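Local coordinates for protein ferritin (Pseudo-nitzschia multiseries, PDB 4IWK) that oxidises ferrous iron with dioxygen at diiron ferroxidase sites and probably stores the ferric product as hydroxide inside a shell of 24 subunits, at residues Phe9-Thr18 against Ile65-Pro73; Arg100-Ala108 against Leu121-Val129. All blocks are in the same frame, centred on the assembly; numbering follows the deposited sequence. Where two conformers were deposited one is given.

Contact 1 (Phe9-Thr18 against Ile65-Pro73); sequences FNRQVTQEFT and IPIELQAVP. With FE (Fe (III) ion), chain G.
The Phe9 ring carries the CD1 methyl of Ile65 over one face and meets Ile67 at its edge. Ile65 CD1 stands 4.2 Å from the centroid of the Phe9 ring, 17° off the ring normal, a CH-pi contact set slightly toward the rim, while Ile67 CD1 lies near the ring plane, 4.4 Å from Phe9 CD2. The ring reaches them because CG of Phe9 is swung opposite the backbone N (chi1 -154°). Two turns on, the Phe17 ring takes Leu69 at its edge, with Leu69 CD2 4.2 Å from Phe17 CE2. Between the two rings, Val13 splits its methyls: CG2 meets Ile67 tip to tip and CG1 leans on Leu69.

Polar ties fasten the more open flank. Thr14 OG1 donates to Gln70 OE1 over a short 2.5 Å, arriving in the carbonyl plane on a lone pair of the amide oxygen, at a C=O...donor angle of 119°. A water that donates to Thr14 OG1 and accepts from Gln70 N closes a small ring beside this bond. Further along, Val72 CG1 packs 3.4 Å from Phe17 O, and Pro73 lies across the hydroxyl of Thr18, which itself donates to Thr14 O.

The other side of the helix faces iron. Glu16 OE1 binds the ferric ion at 2.0 Å, together with Glu49, His52 and two waters, and Gln12 NE2 steadies the second oxygen, Glu16 OE2, from 2.9 Å. On the loop side, Leu24 of a second subunit packs on both Phe17 and Leu69. This is the long crossover connection of the ferritin four-helix bundle: after helix 36-62 the chain runs back along helix 3-32 toward helix 84-111, and here it lies at a subunit interface.

Contact 2 (Arg100-Ala108 against Leu121-Val129); sequences RSLLNLAEA and LNPFHLQQV
Leu102 pushes between Leu121, Phe124, His125 and Gln128, a knob in a hole of the facing helix. The two helices are neighbours in the ferritin four-helix bundle and run antiparallel, at 152° between their directions, with axes approaching to 10.3 Å. The packing is tight at the knob. Its CD1 branch presses against the aliphatic part of Gln128, with Leu102 CD1 3.5 Å from Gln128 CG, and crosses the Phe124 side chain at about a right angle, where Leu102 CD1 lies 4.0 Å from Phe124 CB. The other branch, CD2, turns to Leu121.

Leu121 is the answering wedge. One of its methyls slides over the backbone of Ala106, bringing Leu121 CD1 to 3.6 Å from Ala106 CA. The second methyl points at Leu105, and Leu121 CD2 comes 3.8 Å from Leu105 CD2. Phe56 of helix 36-62 touches Leu102, Leu105, Leu121 and Phe124, sealing this side as bundle core. Ala106 CB sits at the edge of the His125 imidazole, while Leu121 O lies above one face of that ring; this packing is buried too, closed off by Phe115 of a neighbouring subunit on Ala106.

The contact slackens only at Leu103, which starts off facing away and bends back until CD2 meets the His125 ring obliquely; this leucine stays partly exposed and loses little surface.

No hydrogen bond joins the two segments. The amide end of Gln128, beside the knob, finds its partners outside them: NE2 is hydrogen-bonded to both Glu95 OE1 and Thr99 OG1.

Helix meets loop in contact 1 and helix meets helix in contact 2. The first buries 658 Å² in a partly exposed seam on the outside of the bundle, mixing methyl-on-ring packing with water bridges; the second buries 347 Å² and is almost wholly apolar, within the core and its margin. They hold different pairs of elements, but helix 3-32 bears directly on helix 84-111: Gln12 OE1 probably hydrogen-bonds Ser101 OG at 2.5 Å, and Phe9 packs on Leu105. Phe56 joins both, meeting the rings of Phe9 and Phe124. Each also borders iron, contact 1 through Glu16, which coordinates the ion, contact 2 through the side chain of Gln128, about 4 Å from a bound iron at its nearest atom.

Contact 1 (Phe9-Thr18 against Ile65-Pro73)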
loop_
_atom_site.group_PDB
_atom_site.type_symbol
_atom_site.label_atom_id
_atom_site.label_comp_id
_atom_site.label_asym_id
_atom_site.label_seq_id
_atom_site.Cartn_x
_atom_site.Cartn_y
_atom_site.Cartn_z
ATOM N N PHE A 9 -44.073 -11.174 -34.563
ATOM C CA PHE A 9 -43.282 -11.015 -33.330
ATOM C C PHE A 9 -43.241 -12.310 -32.557
ATOM O O PHE A 9 -42.171 -12.805 -32.175
ATOM C CB PHE A 9 -43.815 -9.817 -32.515
ATOM C CG PHE A 9 -42.767 -9.192 -31.633
ATOM C CD1 PHE A 9 -42.179 -7.953 -31.999
ATOM C CD2 PHE A 9 -42.361 -9.860 -30.480
ATOM C CE1 PHE A 9 -41.183 -7.393 -31.170
ATOM C CE2 PHE A 9 -41.385 -9.293 -29.653
ATOM C CZ PHE A 9 -40.812 -8.074 -30.042
ATOM N N ASN A 10 -44.396 -12.933 -32.350
ATOM C CA ASN A 10 -44.498 -14.253 -31.748
ATOM C C ASN A 10 -43.621 -15.269 -32.541
ATOM O O ASN A 10 -42.841 -16.069 -31.918
ATOM C CB ASN A 10 -45.992 -14.635 -31.695
ATOM C CG ASN A 10 -46.309 -15.648 -30.618
ATOM O OD1 ASN A 10 -46.807 -16.761 -30.905
ATOM N ND2 ASN A 10 -45.963 -15.313 -29.374
ATOM N N ARG A 11 -43.726 -15.291 -33.861
ATOM C CA ARG A 11 -42.914 -16.214 -34.664
ATOM C C ARG A 11 -41.373 -15.993 -34.425
ATOM O O ARG A 11 -40.560 -16.883 -34.616
ATOM C CB ARG A 11 -43.227 -16.151 -36.159
ATOM C CG ARG A 11 -44.493 -16.890 -36.590
ATOM C CD ARG A 11 -45.131 -16.138 -37.753
ATOM N NE ARG A 11 -45.704 -16.996 -38.776
ATOM C CZ ARG A 11 -45.286 -17.032 -40.040
ATOM N NH1 ARG A 11 -44.293 -16.242 -40.458
ATOM N NH2 ARG A 11 -45.866 -17.859 -40.903
ATOM N N GLN A 12 -40.991 -14.745 -34.157
ATOM C CA GLN A 12 -39.553 -14.439 -34.055
ATOM C C GLN A 12 -39.029 -15.175 -32.791
ATOM O O GLN A 12 -37.873 -15.708 -32.801
ATOM C CB GLN A 12 -39.223 -12.920 -33.932
ATOM C CG GLN A 12 -37.722 -12.657 -34.010
ATOM C CD GLN A 12 -37.149 -13.080 -35.374
ATOM O OE1 GLN A 12 -37.864 -13.003 -36.384
ATOM N NE2 GLN A 12 -35.923 -13.538 -35.420
ATOM N N VAL A 13 -39.806 -15.168 -31.718
ATOM C CA VAL A 13 -39.384 -15.880 -30.508
ATOM C C VAL A 13 -39.222 -17.340 -30.849
ATOM O O VAL A 13 -38.212 -17.968 -30.486
ATOM C CB VAL A 13 -40.424 -15.767 -29.363
ATOM C CG1 VAL A 13 -40.041 -16.661 -28.183
ATOM C CG2 VAL A 13 -40.561 -14.297 -28.903
ATOM N N THR A 14 -40.221 -17.901 -31.541
ATOM C CA THR A 14 -40.071 -19.299 -31.965
ATOM C C THR A 14 -38.815 -19.562 -32.813
ATOM O O THR A 14 -38.115 -20.566 -32.592
ATOM C CB THR A 14 -41.291 -19.745 -32.784
ATOM O OG1 THR A 14 -42.423 -19.469 -31.994
ATOM C CG2 THR A 14 -41.222 -21.307 -33.067
ATOM N N GLN A 15 -38.479 -18.628 -33.734
ATOM C CA GLN A 15 -37.349 -18.857 -34.618
ATOM C C GLN A 15 -36.028 -18.812 -33.777
ATOM O O GLN A 15 -35.092 -19.609 -34.057
ATOM C CB GLN A 15 -37.374 -17.750 -35.678
ATOM C CG GLN A 15 -36.137 -17.821 -36.636
ATOM C CD GLN A 15 -36.061 -19.154 -37.404
ATOM O OE1 GLN A 15 -37.102 -19.779 -37.683
ATOM N NE2 GLN A 15 -34.847 -19.640 -37.676
ATOM N N GLU A 16 -35.967 -17.899 -32.773
ATOM C CA GLU A 16 -34.687 -17.803 -31.992
ATOM C C GLU A 16 -34.567 -19.094 -31.175
ATOM O O GLU A 16 -33.437 -19.661 -31.118
ATOM C CB GLU A 16 -34.729 -16.633 -30.995
ATOM C CG GLU A 16 -34.781 -15.253 -31.755
ATOM C CD GLU A 16 -33.654 -14.910 -32.676
ATOM O OE1 GLU A 16 -32.591 -15.508 -32.509
ATOM O OE2 GLU A 16 -33.842 -13.994 -33.516
ATOM N N PHE A 17 -35.669 -19.585 -30.627
ATOM C CA PHE A 17 -35.555 -20.822 -29.837
ATOM C C PHE A 17 -35.335 -22.066 -30.706
ATOM O O PHE A 17 -34.600 -22.992 -30.263
ATOM C CB PHE A 17 -36.794 -21.035 -28.941
ATOM C CG PHE A 17 -36.952 -20.021 -27.852
ATOM C CD1 PHE A 17 -35.872 -19.248 -27.366
ATOM C CD2 PHE A 17 -38.211 -19.868 -27.269
ATOM C CE1 PHE A 17 -36.049 -18.336 -26.320
ATOM C CE2 PHE A 17 -38.386 -18.959 -26.215
ATOM C CZ PHE A 17 -37.279 -18.226 -25.709
ATOM N N THR A 18 -35.850 -22.050 -31.945
ATOM C CA THR A 18 -35.586 -23.115 -32.928
ATOM C C THR A 18 -34.101 -23.126 -33.229
ATOM O O THR A 18 -33.445 -24.188 -33.206
ATOM C CB THR A 18 -36.406 -22.858 -34.205
ATOM O OG1 THR A 18 -37.796 -22.942 -33.852
ATOM C CG2 THR A 18 -36.101 -23.858 -35.295
ATOM N N ILE A 65 -47.444 -6.888 -26.283
ATOM C CA ILE A 65 -47.575 -7.775 -27.417
ATOM C C ILE A 65 -47.763 -9.179 -26.762
ATOM O O ILE A 65 -46.848 -9.683 -26.156
ATOM C CB ILE A 65 -46.326 -7.716 -28.319
ATOM C CG1 ILE A 65 -46.232 -6.306 -28.993
ATOM C CG2 ILE A 65 -46.374 -8.826 -29.394
ATOM C CD1 ILE A 65 -44.904 -6.063 -29.747
ATOM N N PRO A 66 -48.882 -9.826 -26.958
ATOM C CA PRO A 66 -49.067 -11.043 -26.143
ATOM C C PRO A 66 -48.203 -12.173 -26.741
ATOM O O PRO A 66 -48.125 -12.339 -27.954
ATOM C CB PRO A 66 -50.577 -11.333 -26.315
ATOM C CG PRO A 66 -51.193 -10.048 -26.764
ATOM C CD PRO A 66 -50.141 -9.358 -27.611
ATOM N N ILE A 67 -47.522 -12.927 -25.909
ATOM C CA ILE A 67 -46.668 -13.986 -26.372
ATOM C C ILE A 67 -47.387 -15.304 -26.044
ATOM O O ILE A 67 -47.768 -15.439 -24.899
ATOM C CB ILE A 67 -45.288 -13.966 -25.622
ATOM C CG1 ILE A 67 -44.454 -12.741 -26.067
ATOM C CG2 ILE A 67 -44.475 -15.216 -25.924
ATOM C CD1 ILE A 67 -44.072 -12.737 -27.573
ATOM N N GLU A 68 -47.555 -16.156 -27.030
ATOM C CA GLU A 68 -47.968 -17.556 -26.828
ATOM C C GLU A 68 -46.777 -18.388 -27.324
ATOM O O GLU A 68 -46.471 -18.397 -28.515
ATOM C CB GLU A 68 -49.200 -17.827 -27.680
ATOM C CG GLU A 68 -50.285 -18.455 -26.851
ATOM C CD GLU A 68 -51.127 -17.398 -26.134
ATOM O OE1 GLU A 68 -51.833 -16.606 -26.809
ATOM O OE2 GLU A 68 -51.093 -17.368 -24.899
ATOM N N LEU A 69 -46.124 -19.068 -26.354
ATOM C CA LEU A 69 -44.965 -19.898 -26.670
ATOM C C LEU A 69 -45.363 -21.102 -27.477
ATOM O O LEU A 69 -46.326 -21.780 -27.105
ATOM C CB LEU A 69 -44.238 -20.341 -25.360
ATOM C CG LEU A 69 -43.562 -19.263 -24.471
ATOM C CD1 LEU A 69 -42.888 -19.915 -23.253
ATOM C CD2 LEU A 69 -42.504 -18.556 -25.355
ATOM N N GLN A 70 -44.745 -21.267 -28.606
ATOM C CA GLN A 70 -45.021 -22.399 -29.500
ATOM C C GLN A 70 -44.060 -23.543 -29.207
ATOM O O GLN A 70 -43.006 -23.406 -28.476
ATOM C CB GLN A 70 -44.913 -22.056 -30.990
ATOM C CG GLN A 70 -45.681 -20.744 -31.349
ATOM C CD GLN A 70 -45.533 -20.367 -32.849
ATOM O OE1 GLN A 70 -44.535 -19.730 -33.362
ATOM N NE2 GLN A 70 -46.578 -20.767 -33.604
ATOM N N ALA A 71 -44.434 -24.687 -29.746
ATOM C CA ALA A 71 -43.472 -25.781 -29.716
ATOM C C ALA A 71 -42.143 -25.366 -30.319
ATOM O O ALA A 71 -42.117 -24.662 -31.356
ATOM C CB ALA A 71 -44.033 -27.017 -30.460
ATOM N N VAL A 72 -41.034 -25.884 -29.728
ATOM C CA VAL A 72 -39.735 -25.748 -30.394
ATOM C C VAL A 72 -39.424 -27.030 -31.129
ATOM O O VAL A 72 -39.264 -28.113 -30.523
ATOM C CB VAL A 72 -38.592 -25.417 -29.382
ATOM C CG1 VAL A 72 -37.356 -24.976 -30.159
ATOM C CG2 VAL A 72 -38.984 -24.251 -28.439
ATOM N N PRO A 73 -39.456 -27.007 -32.446
ATOM C CA PRO A 73 -39.432 -28.291 -33.193
ATOM C C PRO A 73 -38.165 -29.050 -33.016
ATOM O O PRO A 73 -37.061 -28.470 -32.743
ATOM C CB PRO A 73 -39.526 -27.886 -34.665
ATOM C CG PRO A 73 -39.472 -26.394 -34.661
ATOM C CD PRO A 73 -39.737 -25.836 -33.300
HETATM FE FE FE G . -30.754 -15.111 -33.215
HETATM O O HOH W 1 -43.752 -16.858 -29.186
HETATM O O HOH W 2 -42.697 -19.345 -29.212
HETATM O O HOH W 3 -31.501 -13.579 -34.382
HETATM O O HOH W 4 -35.057 -26.895 -33.984
HETATM O O HOH W 5 -28.993 -15.041 -34.386
#

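Contact 2 (Arg100-Ala108 against Leu121-Val129)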
loop_
_atom_site.group_PDB
_atom_site.type_symbol
_atom_site.label_atom_id
_atom_site.label_comp_id
_atom_site.label_asym_id
_atom_site.label_seq_id
_atom_site.Cartn_x
_atom_site.Cartn_y
_atom_site.Cartn_z
ATOM N N ARG A 100 -33.851 -13.565 -42.297
ATOM C CA ARG A 100 -35.107 -13.371 -43.045
ATOM C C ARG A 100 -36.288 -13.140 -42.141
ATOM O O ARG A 100 -37.111 -12.295 -42.424
ATOM C CB ARG A 100 -35.415 -14.529 -43.991
ATOM C CG ARG A 100 -34.592 -14.495 -45.280
ATOM C CD ARG A 100 -35.028 -15.621 -46.290
ATOM N NE ARG A 100 -35.620 -16.772 -45.572
ATOM C CZ ARG A 100 -34.998 -17.906 -45.191
ATOM N NH1 ARG A 100 -33.726 -18.159 -45.500
ATOM N NH2 ARG A 100 -35.686 -18.798 -44.458
ATOM N N SER A 101 -36.350 -13.836 -41.017
ATOM C CA SER A 101 -37.443 -13.728 -40.102
ATOM C C SER A 101 -37.456 -12.267 -39.529
ATOM O O SER A 101 -38.534 -11.609 -39.342
ATOM C CB SER A 101 -37.184 -14.775 -39.009
ATOM O OG SER A 101 -38.260 -14.732 -38.156
ATOM N N LEU A 102 -36.265 -11.769 -39.237
ATOM C CA LEU A 102 -36.116 -10.432 -38.678
ATOM C C LEU A 102 -36.510 -9.390 -39.709
ATOM O O LEU A 102 -37.082 -8.343 -39.333
ATOM C CB LEU A 102 -34.643 -10.139 -38.212
ATOM C CG LEU A 102 -34.337 -10.816 -36.874
ATOM C CD1 LEU A 102 -32.807 -10.829 -36.613
ATOM C CD2 LEU A 102 -35.085 -10.133 -35.698
ATOM N N LEU A 103 -36.076 -9.591 -40.949
ATOM C CA LEU A 103 -36.462 -8.599 -42.019
ATOM C C LEU A 103 -37.962 -8.685 -42.278
ATOM O O LEU A 103 -38.580 -7.634 -42.435
ATOM C CB LEU A 103 -35.627 -8.853 -43.322
ATOM C CG LEU A 103 -34.112 -8.520 -43.191
ATOM C CD1 LEU A 103 -33.445 -8.944 -44.502
ATOM C CD2 LEU A 103 -33.662 -7.074 -42.891
ATOM N N ASN A 104 -38.588 -9.852 -42.153
ATOM C CA ASN A 104 -40.061 -9.917 -42.286
ATOM C C ASN A 104 -40.784 -9.153 -41.213
ATOM O O ASN A 104 -41.791 -8.435 -41.457
ATOM C CB ASN A 104 -40.577 -11.372 -42.227
ATOM C CG ASN A 104 -40.251 -12.158 -43.478
ATOM O OD1 ASN A 104 -39.920 -11.592 -44.506
ATOM N ND2 ASN A 104 -40.261 -13.492 -43.349
ATOM N N LEU A 105 -40.300 -9.325 -39.987
ATOM C CA LEU A 105 -40.861 -8.583 -38.850
ATOM C C LEU A 105 -40.654 -7.073 -39.056
ATOM O O LEU A 105 -41.620 -6.303 -38.805
ATOM C CB LEU A 105 -40.135 -9.054 -37.535
ATOM C CG LEU A 105 -40.603 -8.409 -36.318
ATOM C CD1 LEU A 105 -42.154 -8.417 -36.079
ATOM C CD2 LEU A 105 -39.846 -9.094 -35.115
ATOM N N ALA A 106 -39.437 -6.627 -39.440
ATOM C CA ALA A 106 -39.209 -5.215 -39.678
ATOM C C ALA A 106 -40.137 -4.670 -40.815
ATOM O O ALA A 106 -40.573 -3.512 -40.712
ATOM C CB ALA A 106 -37.759 -4.873 -40.031
ATOM N N GLU A 107 -40.337 -5.471 -41.843
ATOM C CA GLU A 107 -41.283 -5.023 -42.960
ATOM C C GLU A 107 -42.689 -4.815 -42.419
ATOM O O GLU A 107 -43.279 -3.801 -42.750
ATOM C CB GLU A 107 -41.385 -6.074 -44.068
ATOM C CG GLU A 107 -40.133 -6.409 -44.839
ATOM C CD GLU A 107 -39.976 -5.492 -46.021
ATOM O OE1 GLU A 107 -40.699 -4.423 -45.982
ATOM O OE2 GLU A 107 -39.158 -5.880 -46.935
ATOM N N ALA A 108 -43.164 -5.696 -41.525
ATOM C CA ALA A 108 -44.533 -5.537 -40.917
ATOM C C ALA A 108 -44.556 -4.295 -40.042
ATOM O O ALA A 108 -45.573 -3.502 -40.023
ATOM C CB ALA A 108 -44.897 -6.773 -40.085
ATOM N N LEU A 121 -35.478 -3.474 -33.253
ATOM C CA LEU A 121 -34.879 -4.461 -34.153
ATOM C C LEU A 121 -33.491 -4.039 -34.640
ATOM O O LEU A 121 -32.664 -4.903 -35.011
ATOM C CB LEU A 121 -35.779 -4.731 -35.367
ATOM C CG LEU A 121 -37.179 -5.280 -35.073
ATOM C CD1 LEU A 121 -37.946 -5.452 -36.353
ATOM C CD2 LEU A 121 -36.939 -6.676 -34.420
ATOM N N ASN A 122 -33.191 -2.743 -34.655
ATOM C CA ASN A 122 -31.920 -2.333 -35.281
ATOM C C ASN A 122 -30.664 -3.042 -34.842
ATOM O O ASN A 122 -29.878 -3.522 -35.695
ATOM C CB ASN A 122 -31.814 -0.769 -35.195
ATOM C CG ASN A 122 -32.667 -0.097 -36.185
ATOM O OD1 ASN A 122 -32.996 1.106 -35.950
ATOM N ND2 ASN A 122 -33.135 -0.742 -37.158
ATOM N N PRO A 123 -30.425 -3.249 -33.552
ATOM C CA PRO A 123 -29.184 -3.960 -33.181
ATOM C C PRO A 123 -29.226 -5.403 -33.577
ATOM O O PRO A 123 -28.148 -5.980 -33.814
ATOM C CB PRO A 123 -29.151 -3.877 -31.631
ATOM C CG PRO A 123 -30.248 -2.906 -31.252
ATOM C CD PRO A 123 -31.058 -2.491 -32.441
ATOM N N PHE A 124 -30.409 -5.978 -33.710
ATOM C CA PHE A 124 -30.470 -7.361 -34.228
ATOM C C PHE A 124 -30.166 -7.401 -35.713
ATOM O O PHE A 124 -29.519 -8.363 -36.213
ATOM C CB PHE A 124 -31.904 -7.952 -34.012
ATOM C CG PHE A 124 -32.233 -8.142 -32.497
ATOM C CD1 PHE A 124 -31.803 -9.313 -31.847
ATOM C CD2 PHE A 124 -32.833 -7.152 -31.749
ATOM C CE1 PHE A 124 -32.033 -9.458 -30.458
ATOM C CE2 PHE A 124 -33.110 -7.285 -30.397
ATOM C CZ PHE A 124 -32.692 -8.436 -29.742
ATOM N N HIS A 125 -30.604 -6.355 -36.466
ATOM C CA HIS A 125 -30.210 -6.372 -37.877
ATOM C C HIS A 125 -28.690 -6.402 -38.051
ATOM O O HIS A 125 -28.143 -7.153 -38.906
ATOM C CB HIS A 125 -30.813 -5.098 -38.580
ATOM C CG HIS A 125 -32.293 -5.167 -38.709
ATOM N ND1 HIS A 125 -33.150 -4.117 -38.376
ATOM C CD2 HIS A 125 -33.074 -6.199 -39.075
ATOM C CE1 HIS A 125 -34.411 -4.504 -38.628
ATOM N NE2 HIS A 125 -34.371 -5.771 -39.007
ATOM N N LEU A 126 -28.004 -5.569 -37.247
ATOM C CA LEU A 126 -26.562 -5.436 -37.361
ATOM C C LEU A 126 -25.866 -6.657 -36.799
ATOM O O LEU A 126 -24.934 -7.089 -37.364
ATOM C CB LEU A 126 -26.097 -4.160 -36.639
ATOM C CG LEU A 126 -26.681 -2.916 -37.321
ATOM C CD1 LEU A 126 -26.202 -1.694 -36.535
ATOM C CD2 LEU A 126 -26.145 -2.825 -38.770
ATOM N N GLN A 127 -26.445 -7.264 -35.742
ATOM C CA GLN A 127 -25.825 -8.482 -35.203
ATOM C C GLN A 127 -25.899 -9.577 -36.294
ATOM O O GLN A 127 -24.895 -10.265 -36.465
ATOM C CB GLN A 127 -26.545 -8.892 -33.911
ATOM C CG GLN A 127 -26.205 -10.357 -33.456
ATOM C CD GLN A 127 -24.903 -10.531 -32.709
ATOM O OE1 GLN A 127 -24.435 -11.701 -32.447
ATOM N NE2 GLN A 127 -24.296 -9.391 -32.335
ATOM N N GLN A 128 -26.965 -9.679 -37.041
ATOM C CA GLN A 128 -27.086 -10.727 -38.046
ATOM C C GLN A 128 -26.085 -10.510 -39.180
ATOM O O GLN A 128 -25.575 -11.475 -39.732
ATOM C CB GLN A 128 -28.498 -10.761 -38.667
ATOM C CG GLN A 128 -29.539 -11.354 -37.712
ATOM C CD GLN A 128 -29.064 -12.703 -37.164
ATOM O OE1 GLN A 128 -28.749 -12.789 -35.962
ATOM N NE2 GLN A 128 -29.000 -13.733 -38.021
ATOM N N VAL A 129 -25.814 -9.248 -39.555
ATOM C CA VAL A 129 -24.748 -9.055 -40.540
ATOM C C VAL A 129 -23.431 -9.629 -40.003
ATOM O O VAL A 129 -22.682 -10.313 -40.723
ATOM C CB VAL A 129 -24.574 -7.502 -40.809
ATOM C CG1 VAL A 129 -23.266 -7.240 -41.547
ATOM C CG2 VAL A 129 -25.813 -7.029 -41.544
#